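Long-range contacts in transketolase (Campylobacter jejuni, PDB 3L84), which is an enzyme of the thiamine diphosphate-dependent transketolase family, whose long chain folds into three alpha/beta domains and pairs with a second copy: residues P50-W55 against L299-W304; T413-S418 against F437-D442; L469-A474 against S493-S498. One frame throughout, in Å; residues are numbered along the deposited sequence.

Contact 1: residues P50-W55 against L299-W304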
loop_
_atom_site.group_PDB
_atom_site.type_symbol
_atom_site.label_atom_id
_atom_site.label_comp_id
_atom_site.label_asym_id
_atom_site.label_seq_id
_atom_site.Cartn_x
_atom_site.Cartn_y
_atom_site.Cartn_z
ATOM N N PRO A 50 2.862 -12.861 33.502
ATOM C CA PRO A 50 2.308 -13.933 32.677
ATOM C C PRO A 50 0.855 -14.289 33.028
ATOM O O PRO A 50 0.137 -14.795 32.177
ATOM C CB PRO A 50 3.275 -15.097 32.951
ATOM C CG PRO A 50 4.545 -14.464 33.344
ATOM C CD PRO A 50 4.108 -13.260 34.172
ATOM N N LYS A 51 0.428 -14.074 34.271
ATOM C CA LYS A 51 -0.935 -14.416 34.672
ATOM C C LYS A 51 -1.899 -13.237 34.472
ATOM O O LYS A 51 -3.111 -13.380 34.677
ATOM C CB LYS A 51 -0.968 -14.882 36.129
ATOM C CG LYS A 51 -0.071 -16.077 36.404
ATOM C CD LYS A 51 -0.401 -17.291 35.547
ATOM C CE LYS A 51 0.335 -18.544 36.051
ATOM N NZ LYS A 51 0.352 -19.686 35.062
ATOM N N ASN A 52 -1.380 -12.072 34.068
ATOM C CA ASN A 52 -2.232 -10.931 33.657
ATOM C C ASN A 52 -1.577 -10.190 32.500
ATOM O O ASN A 52 -0.940 -9.150 32.674
ATOM C CB ASN A 52 -2.559 -9.949 34.779
ATOM C CG ASN A 52 -3.451 -8.839 34.294
ATOM O OD1 ASN A 52 -4.043 -8.952 33.196
ATOM N ND2 ASN A 52 -3.544 -7.750 35.032
ATOM N N PRO A 53 -1.788 -10.696 31.298
ATOM C CA PRO A 53 -1.238 -10.075 30.098
ATOM C C PRO A 53 -1.840 -8.710 29.764
ATOM O O PRO A 53 -1.407 -8.095 28.798
ATOM C CB PRO A 53 -1.565 -11.095 28.993
ATOM C CG PRO A 53 -1.736 -12.363 29.733
ATOM C CD PRO A 53 -2.386 -12.010 31.004
ATOM N N THR A 54 -2.845 -8.256 30.507
ATOM C CA THR A 54 -3.433 -6.939 30.313
ATOM C C THR A 54 -2.927 -5.871 31.286
ATOM O O THR A 54 -3.400 -4.756 31.243
ATOM C CB THR A 54 -5.002 -6.985 30.407
ATOM O OG1 THR A 54 -5.456 -7.111 31.752
ATOM C CG2 THR A 54 -5.597 -8.132 29.525
ATOM N N TRP A 55 -1.970 -6.196 32.149
ATOM C CA TRP A 55 -1.425 -5.229 33.099
ATOM C C TRP A 55 -0.948 -4.006 32.323
ATOM O O TRP A 55 -0.069 -4.097 31.476
ATOM C CB TRP A 55 -0.280 -5.855 33.882
ATOM C CG TRP A 55 0.468 -4.878 34.756
ATOM C CD1 TRP A 55 -0.025 -3.749 35.392
ATOM C CD2 TRP A 55 1.875 -4.921 35.033
ATOM N NE1 TRP A 55 1.011 -3.127 36.039
ATOM C CE2 TRP A 55 2.179 -3.806 35.824
ATOM C CE3 TRP A 55 2.894 -5.804 34.678
ATOM C CZ2 TRP A 55 3.467 -3.535 36.285
ATOM C CZ3 TRP A 55 4.175 -5.549 35.123
ATOM C CH2 TRP A 55 4.450 -4.406 35.935
ATOM N N LEU A 299 4.374 -9.793 41.786
ATOM C CA LEU A 299 4.869 -8.758 42.700
ATOM C C LEU A 299 4.973 -7.389 41.995
ATOM O O LEU A 299 4.610 -6.366 42.560
ATOM C CB LEU A 299 6.257 -9.119 43.241
ATOM C CG LEU A 299 6.551 -9.695 44.618
ATOM C CD1 LEU A 299 5.348 -9.728 45.601
ATOM C CD2 LEU A 299 7.333 -11.033 44.570
ATOM N N GLU A 300 5.460 -7.353 40.760
ATOM C CA GLU A 300 5.543 -6.076 40.042
ATOM C C GLU A 300 4.175 -5.471 39.844
ATOM O O GLU A 300 3.974 -4.285 40.061
ATOM C CB GLU A 300 6.237 -6.239 38.708
ATOM C CG GLU A 300 7.728 -6.506 38.819
ATOM C CD GLU A 300 8.577 -5.250 39.007
ATOM O OE1 GLU A 300 8.037 -4.127 39.119
ATOM O OE2 GLU A 300 9.822 -5.399 39.014
ATOM N N GLU A 301 3.199 -6.278 39.451
ATOM C CA GLU A 301 1.875 -5.720 39.260
ATOM C C GLU A 301 1.241 -5.275 40.590
ATOM O O GLU A 301 0.577 -4.233 40.654
ATOM C CB GLU A 301 0.940 -6.711 38.537
ATOM C CG GLU A 301 -0.436 -6.082 38.326
ATOM C CD GLU A 301 -1.435 -6.943 37.542
ATOM O OE1 GLU A 301 -1.079 -8.044 37.086
ATOM O OE2 GLU A 301 -2.590 -6.520 37.424
ATOM N N ALA A 302 1.501 -6.011 41.663
ATOM C CA ALA A 302 0.986 -5.649 42.983
ATOM C C ALA A 302 1.490 -4.294 43.433
ATOM O O ALA A 302 0.725 -3.453 43.893
ATOM C CB ALA A 302 1.363 -6.711 43.997
ATOM N N LYS A 303 2.782 -4.052 43.228
ATOM C CA LYS A 303 3.421 -2.763 43.558
ATOM C C LYS A 303 2.785 -1.663 42.732
ATOM O O LYS A 303 2.537 -0.543 43.236
ATOM C CB LYS A 303 4.958 -2.825 43.310
ATOM C CG LYS A 303 5.715 -3.722 44.303
ATOM C CD LYS A 303 7.206 -3.796 43.953
ATOM C CE LYS A 303 7.972 -4.789 44.840
ATOM N NZ LYS A 303 9.445 -4.749 44.521
ATOM N N TRP A 304 2.514 -1.953 41.463
ATOM C CA TRP A 304 1.916 -0.966 40.590
ATOM C C TRP A 304 0.479 -0.632 41.006
ATOM O O TRP A 304 0.075 0.518 41.050
ATOM C CB TRP A 304 1.959 -1.450 39.139
ATOM C CG TRP A 304 1.406 -0.437 38.190
ATOM C CD1 TRP A 304 2.067 0.607 37.683
ATOM C CD2 TRP A 304 0.051 -0.344 37.708
ATOM N NE1 TRP A 304 1.239 1.347 36.885
ATOM C CE2 TRP A 304 -0.002 0.778 36.873
ATOM C CE3 TRP A 304 -1.105 -1.115 37.889
ATOM C CZ2 TRP A 304 -1.178 1.170 36.210
ATOM C CZ3 TRP A 304 -2.282 -0.741 37.198
ATOM C CH2 TRP A 304 -2.296 0.389 36.379
#
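Glu301 OE1 is gripped by two amide groups of the loop that faces its helix: Asn49 ND2, just ahead of residues 50-55, and Asn52 ND2, whose bond to it is weak at 3.2 Å. The stronger half of the Asn52 fork goes to Glu301 OE2 at 2.9 Å; ND2 meets OE2 from the syn side, somewhat out of the carboxylate plane. Asn52 uses both ends of its amide. While ND2 reaches across to the helix, OD1 turns back and accepts from Thr54 N, closing an Asx turn, and from Thr54 OG1 at 2.7 Å. That grip limits rotation of the amide and turns one N-H of ND2 toward the carboxylate, where it is shared unevenly between OE2 and OE1.

The stem of Glu301 packs on Trp55. CG, anti to the backbone N (chi1 -179°), lies over the five-membered ring of Trp55 in a CH-pi contact, 3.9 Å from the centroid; the extended chain beyond it carries the carboxylate on to Asn52. Farther along the indole, Trp55 CH2 touches Glu300 CB at 3.8 Å. The N-H corner of the same ring is aimed at Trp304: NE1 lies 3.4 Å from Trp304 CD2, in an offset edge-to-face pair with planes at 67°. Trp304 NE1 is itself bonded to Leu141 O.

A type I turn from Asn52 to Trp55 brings amide and indole to the same side of the loop. Helix 293-310 thus docks on the loop between helix 30-42 and strand 60-63 through a polar bond and an aromatic contact, the directional amide-carboxylate fork probably fixing the position of a carboxylate whose aliphatic stem packs on an aromatic face.

Contact 2: residues T413-S418 against F437-D442; sequences TFFIFS and FIFTHD
Ile438 O accepts from Thr413 N at 3.1 Å, the first rung of a parallel ladder. Phe439 follows, its CA-H directed at Thr413 O and its side chain on the same side of the sheet as that of Thr413. Its chi1 (-62°) sets CG anti to the carbonyl carbon; one face of the ring lies against Ser418 CB, which sits in a CH-pi contact 3.8 Å from the centroid. The Phe415 side chain crosses that of Phe439 at about a right angle, CD1 resting 3.6 Å from Phe439 CB, and the two phenyl rings are slid so far apart that they barely overlap. Ser418 suits the place: its small CB fits against the ring while OG donates to Phe415 O.

Thr440 continues the ladder: its N donates to Thr413 O and its O accepts from Phe415 N at 2.8 Å. These rungs join the two strands of a beta-alpha-beta unit, 408-414 and 436-440, connected by helix 418-431. Thr440 OG1 pairs with Asn369 OD1 and accepts from His441 ND1 at 2.8 Å, which helps fix the imidazole.

At His441 the backbone turns into a left-handed conformation, and the imidazole receives Phe414 CE1 over its centre, 3.3 Å above the plane, the two rings being oblique at 41°. A water accepts from Ile416 N and donates to His441 O. Asp442 O then lies at the edge of the Phe415 ring, 3.8 Å from CD2, while its carboxylate leads away to a salt bridge with Arg472.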
loop_
_atom_site.group_PDB
_atom_site.type_symbol
_atom_site.label_atom_id
_atom_site.label_comp_id
_atom_site.label_asym_id
_atom_site.label_seq_id
_atom_site.Cartn_x
_atom_site.Cartn_y
_atom_site.Cartn_z
ATOM N N THR A 413 -6.829 10.236 5.961
ATOM C CA THR A 413 -6.194 10.674 4.722
ATOM C C THR A 413 -7.260 10.761 3.631
ATOM O O THR A 413 -8.461 10.506 3.881
ATOM C CB THR A 413 -5.018 9.730 4.311
ATOM O OG1 THR A 413 -4.359 10.258 3.150
ATOM C CG2 THR A 413 -5.474 8.284 4.037
ATOM N N PHE A 414 -6.863 11.149 2.443
ATOM C CA PHE A 414 -7.774 11.052 1.310
ATOM C C PHE A 414 -8.036 9.597 0.997
ATOM O O PHE A 414 -7.145 8.720 1.113
ATOM C CB PHE A 414 -7.144 11.656 0.043
ATOM C CG PHE A 414 -6.952 13.167 0.045
ATOM C CD1 PHE A 414 -7.791 14.018 0.726
ATOM C CD2 PHE A 414 -5.910 13.736 -0.706
ATOM C CE1 PHE A 414 -7.603 15.398 0.692
ATOM C CE2 PHE A 414 -5.750 15.122 -0.736
ATOM C CZ PHE A 414 -6.598 15.930 -0.060
ATOM N N PHE A 415 -9.236 9.299 0.506
ATOM C CA PHE A 415 -9.589 7.916 0.193
ATOM C C PHE A 415 -8.640 7.315 -0.841
ATOM O O PHE A 415 -8.327 6.127 -0.770
ATOM C CB PHE A 415 -11.052 7.874 -0.289
ATOM C CG PHE A 415 -11.693 6.498 -0.362
ATOM C CD1 PHE A 415 -11.348 5.472 0.510
ATOM C CD2 PHE A 415 -12.716 6.275 -1.273
ATOM C CE1 PHE A 415 -12.016 4.248 0.462
ATOM C CE2 PHE A 415 -13.383 5.066 -1.304
ATOM C CZ PHE A 415 -13.018 4.077 -0.462
ATOM N N ILE A 416 -8.135 8.088 -1.805
ATOM C CA ILE A 416 -7.229 7.486 -2.761
ATOM C C ILE A 416 -5.956 6.968 -2.075
ATOM O O ILE A 416 -5.383 5.941 -2.481
ATOM C CB ILE A 416 -6.877 8.487 -3.879
ATOM C CG1 ILE A 416 -6.045 7.825 -4.970
ATOM C CG2 ILE A 416 -6.173 9.720 -3.357
ATOM C CD1 ILE A 416 -6.703 6.568 -5.588
ATOM N N PHE A 417 -5.508 7.596 -1.001
ATOM C CA PHE A 417 -4.307 7.213 -0.276
ATOM C C PHE A 417 -4.557 6.192 0.803
ATOM O O PHE A 417 -3.613 5.757 1.486
ATOM C CB PHE A 417 -3.515 8.451 0.215
ATOM C CG PHE A 417 -3.196 9.383 -0.856
ATOM C CD1 PHE A 417 -2.844 8.903 -2.133
ATOM C CD2 PHE A 417 -3.309 10.741 -0.658
ATOM C CE1 PHE A 417 -2.575 9.776 -3.202
ATOM C CE2 PHE A 417 -3.044 11.619 -1.749
ATOM C CZ PHE A 417 -2.713 11.123 -2.979
ATOM N N SER A 418 -5.797 5.715 0.920
ATOM C CA SER A 418 -6.057 4.492 1.678
ATOM C C SER A 418 -5.167 3.361 1.160
ATOM O O SER A 418 -4.786 2.465 1.912
ATOM C CB SER A 418 -7.521 4.060 1.605
ATOM O OG SER A 418 -7.903 3.681 0.304
ATOM N N PHE A 437 -11.044 4.651 10.530
ATOM C CA PHE A 437 -10.353 5.160 9.352
ATOM C C PHE A 437 -11.211 6.211 8.689
ATOM O O PHE A 437 -12.375 5.946 8.368
ATOM C CB PHE A 437 -10.019 3.995 8.374
ATOM C CG PHE A 437 -9.006 3.008 8.921
ATOM C CD1 PHE A 437 -7.674 3.110 8.555
ATOM C CD2 PHE A 437 -9.373 2.034 9.820
ATOM C CE1 PHE A 437 -6.735 2.223 9.088
ATOM C CE2 PHE A 437 -8.425 1.170 10.348
ATOM C CZ PHE A 437 -7.136 1.285 9.977
ATOM N N ILE A 438 -10.652 7.385 8.480
ATOM C CA ILE A 438 -11.394 8.558 8.001
ATOM C C ILE A 438 -10.843 8.850 6.613
ATOM O O ILE A 438 -9.675 9.233 6.477
ATOM C CB ILE A 438 -11.195 9.774 8.939
ATOM C CG1 ILE A 438 -11.458 9.467 10.421
ATOM C CG2 ILE A 438 -11.993 10.970 8.441
ATOM C CD1 ILE A 438 -12.710 8.825 10.720
ATOM N N PHE A 439 -11.672 8.673 5.588
ATOM C CA PHE A 439 -11.244 8.810 4.199
ATOM C C PHE A 439 -12.107 9.851 3.515
ATOM O O PHE A 439 -13.231 9.544 3.128
ATOM C CB PHE A 439 -11.358 7.480 3.469
ATOM C CG PHE A 439 -10.499 6.350 4.003
ATOM C CD1 PHE A 439 -9.184 6.535 4.371
ATOM C CD2 PHE A 439 -11.009 5.078 4.071
ATOM C CE1 PHE A 439 -8.413 5.459 4.803
ATOM C CE2 PHE A 439 -10.246 4.009 4.503
ATOM C CZ PHE A 439 -8.966 4.200 4.877
ATOM N N THR A 440 -11.574 11.039 3.276
ATOM C CA THR A 440 -12.323 12.082 2.617
ATOM C C THR A 440 -11.981 12.110 1.138
ATOM O O THR A 440 -11.148 11.322 0.643
ATOM C CB THR A 440 -12.110 13.461 3.256
ATOM O OG1 THR A 440 -10.814 13.970 2.917
ATOM C CG2 THR A 440 -12.264 13.395 4.772
ATOM N N HIS A 441 -12.656 12.944 0.379
ATOM C CA HIS A 441 -12.368 13.128 -1.042
ATOM C C HIS A 441 -12.640 11.827 -1.770
ATOM O O HIS A 441 -11.816 11.267 -2.482
ATOM C CB HIS A 441 -10.951 13.651 -1.236
ATOM C CG HIS A 441 -10.764 15.050 -0.744
ATOM N ND1 HIS A 441 -10.982 15.414 0.569
ATOM C CD2 HIS A 441 -10.389 16.172 -1.396
ATOM C CE1 HIS A 441 -10.748 16.712 0.699
ATOM N NE2 HIS A 441 -10.415 17.199 -0.485
ATOM N N ASP A 442 -13.872 11.361 -1.653
ATOM C CA ASP A 442 -14.199 9.959 -1.996
ATOM C C ASP A 442 -14.450 9.622 -3.443
ATOM O O ASP A 442 -14.659 8.450 -3.720
ATOM C CB ASP A 442 -15.431 9.500 -1.202
ATOM C CG ASP A 442 -16.737 10.126 -1.664
ATOM O OD1 ASP A 442 -16.744 11.306 -2.023
ATOM O OD2 ASP A 442 -17.776 9.427 -1.562
HETATM O O HOH W 1 -9.154 10.698 -2.561
#

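Contact 3: residues L469-A474 against S493-S498; sequences LTFRPA and SAFVLS
Phe471 and Phe495 both hold CG anti to the carbonyl carbon, at chi1 -67° and -65°, so from paired positions on parallel strands CG leaves both backbones on the same side. The ring planes, 24° apart, are near parallel but slid, with Phe471 CD2 over one face of Phe495, 4.2 Å from CE1. Ser493, small enough to fit between larger neighbours, brings OG to the edge of the Phe471 ring, 3.5 Å from CE2, and against Leu469 CB. Helix 476-488, the crossover of this beta-alpha-beta unit, covers this face through Ala482 and Ala486.

On the face of Thr470 and Ala494, Thr470 CG2 meets Val496 CG2 at 3.9 Å, while Thr470 OG1 bonds to Glu563. The ladder between runs through Ala494 N to Leu469 O, Phe471 N to Ala494 O and Val496 N to Phe471 O, the last 2.8 Å long. Beyond it a water donates to both Pro473 O and Val496 O.

Arg472 extends from CG to NE, its CD 3.9 Å from Val496 CG1. NH2 makes a salt bridge to Glu536 and NH1 a hydrogen bond to Ser533 OG, while NE holds the Asp442 bridge. A buried cation is thus probably stabilised by acids on two sequence-distant segments, while its methylenes complete the apolar contact.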
loop_
_atom_site.group_PDB
_atom_site.type_symbol
_atom_site.label_atom_id
_atom_site.label_comp_id
_atom_site.label_asym_id
_atom_site.label_seq_id
_atom_site.Cartn_x
_atom_site.Cartn_y
_atom_site.Cartn_z
ATOM N N LEU A 469 -16.312 -2.548 8.502
ATOM C CA LEU A 469 -17.515 -1.863 8.030
ATOM C C LEU A 469 -17.095 -0.668 7.187
ATOM O O LEU A 469 -16.217 0.072 7.605
ATOM C CB LEU A 469 -18.356 -1.393 9.201
ATOM C CG LEU A 469 -18.865 -2.497 10.113
ATOM C CD1 LEU A 469 -19.681 -1.898 11.263
ATOM C CD2 LEU A 469 -19.712 -3.529 9.344
ATOM N N THR A 470 -17.704 -0.468 6.036
ATOM C CA THR A 470 -17.318 0.635 5.173
ATOM C C THR A 470 -18.552 1.532 5.067
ATOM O O THR A 470 -19.485 1.237 4.305
ATOM C CB THR A 470 -16.857 0.171 3.797
ATOM O OG1 THR A 470 -15.808 -0.808 3.988
ATOM C CG2 THR A 470 -16.295 1.313 2.943
ATOM N N PHE A 471 -18.569 2.632 5.798
ATOM C CA PHE A 471 -19.701 3.560 5.794
ATOM C C PHE A 471 -19.498 4.653 4.775
ATOM O O PHE A 471 -18.432 5.272 4.738
ATOM C CB PHE A 471 -19.885 4.200 7.151
ATOM C CG PHE A 471 -20.311 3.256 8.220
ATOM C CD1 PHE A 471 -21.611 2.813 8.284
ATOM C CD2 PHE A 471 -19.404 2.791 9.152
ATOM C CE1 PHE A 471 -22.023 1.968 9.308
ATOM C CE2 PHE A 471 -19.834 1.938 10.161
ATOM C CZ PHE A 471 -21.132 1.549 10.206
ATOM N N ARG A 472 -20.496 4.918 3.942
ATOM C CA ARG A 472 -20.441 6.011 2.958
ATOM C C ARG A 472 -21.725 6.840 3.135
ATOM O O ARG A 472 -22.695 6.688 2.386
ATOM C CB ARG A 472 -20.249 5.487 1.560
ATOM C CG ARG A 472 -20.056 6.523 0.521
ATOM C CD ARG A 472 -19.572 5.957 -0.833
ATOM N NE ARG A 472 -19.325 7.024 -1.818
ATOM C CZ ARG A 472 -20.072 7.327 -2.864
ATOM N NH1 ARG A 472 -21.118 6.616 -3.222
ATOM N NH2 ARG A 472 -19.691 8.346 -3.606
ATOM N N PRO A 473 -21.750 7.725 4.140
ATOM C CA PRO A 473 -22.997 8.398 4.499
ATOM C C PRO A 473 -23.410 9.415 3.453
ATOM O O PRO A 473 -22.567 10.086 2.848
ATOM C CB PRO A 473 -22.663 9.081 5.825
ATOM C CG PRO A 473 -21.200 9.250 5.793
ATOM C CD PRO A 473 -20.666 8.016 5.107
ATOM N N ALA A 474 -24.715 9.530 3.226
ATOM C CA ALA A 474 -25.247 10.489 2.286
ATOM C C ALA A 474 -25.491 11.848 2.910
ATOM O O ALA A 474 -25.619 12.844 2.169
ATOM C CB ALA A 474 -26.529 9.971 1.689
ATOM N N SER A 493 -13.943 0.234 11.471
ATOM C CA SER A 493 -14.792 0.887 10.471
ATOM C C SER A 493 -14.026 1.943 9.697
ATOM O O SER A 493 -13.111 2.603 10.235
ATOM C CB SER A 493 -15.975 1.604 11.135
ATOM O OG SER A 493 -16.932 0.727 11.756
ATOM N N ALA A 494 -14.402 2.116 8.425
ATOM C CA ALA A 494 -13.977 3.200 7.608
ATOM C C ALA A 494 -15.162 4.123 7.331
ATOM O O ALA A 494 -16.299 3.658 7.189
ATOM C CB ALA A 494 -13.414 2.706 6.277
ATOM N N PHE A 495 -14.888 5.417 7.237
ATOM C CA PHE A 495 -15.840 6.455 6.890
ATOM C C PHE A 495 -15.380 7.077 5.579
ATOM O O PHE A 495 -14.298 7.663 5.496
ATOM C CB PHE A 495 -15.906 7.483 8.016
ATOM C CG PHE A 495 -16.446 6.918 9.290
ATOM C CD1 PHE A 495 -17.799 6.986 9.595
ATOM C CD2 PHE A 495 -15.636 6.254 10.141
ATOM C CE1 PHE A 495 -18.273 6.444 10.802
ATOM C CE2 PHE A 495 -16.116 5.710 11.305
ATOM C CZ PHE A 495 -17.428 5.801 11.624
ATOM N N VAL A 496 -16.222 6.942 4.556
ATOM C CA VAL A 496 -15.926 7.384 3.198
ATOM C C VAL A 496 -16.768 8.640 2.938
ATOM O O VAL A 496 -18.008 8.570 2.924
ATOM C CB VAL A 496 -16.207 6.265 2.215
ATOM C CG1 VAL A 496 -16.063 6.730 0.729
ATOM C CG2 VAL A 496 -15.343 5.029 2.473
ATOM N N LEU A 497 -16.074 9.769 2.833
ATOM C CA LEU A 497 -16.667 11.078 3.022
ATOM C C LEU A 497 -16.401 11.990 1.815
ATOM O O LEU A 497 -15.339 11.925 1.188
ATOM C CB LEU A 497 -16.090 11.698 4.293
ATOM C CG LEU A 497 -16.278 10.839 5.552
ATOM C CD1 LEU A 497 -15.325 11.302 6.637
ATOM C CD2 LEU A 497 -17.714 10.785 5.997
ATOM N N SER A 498 -17.349 12.888 1.523
ATOM C CA SER A 498 -17.249 13.760 0.367
ATOM C C SER A 498 -16.481 15.029 0.613
ATOM O O SER A 498 -16.496 15.573 1.740
ATOM C CB SER A 498 -18.642 14.123 -0.149
ATOM O OG SER A 498 -19.301 15.030 0.731
HETATM O O HOH W 2 -20.008 10.376 2.175
#

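Contacts 2 and 3 are buried and belong to one six-stranded parallel sheet, where strands 436-440 and 493-496 are neighbours; their centres lie 10 Å apart. Backbone pairing of Phe437 and Phe439 with Phe495 joins them, and Asp442 packs on Val496 and Leu497. Each closes its own beta-alpha-beta unit, contact 3 at strand 469-471, outermost of this sheet within the chain. Contact 1 is only partly buried, in the thiamine diphosphate-binding domain, where contacts 2 and 3 lie in the pyrimidine-binding domain; its centre is about 40 Å from either of theirs. There a loop meets a helix, and side chains alone make the cross-contact bonds; in the sheet, peptide groups carry the ladders and side chains fill the faces.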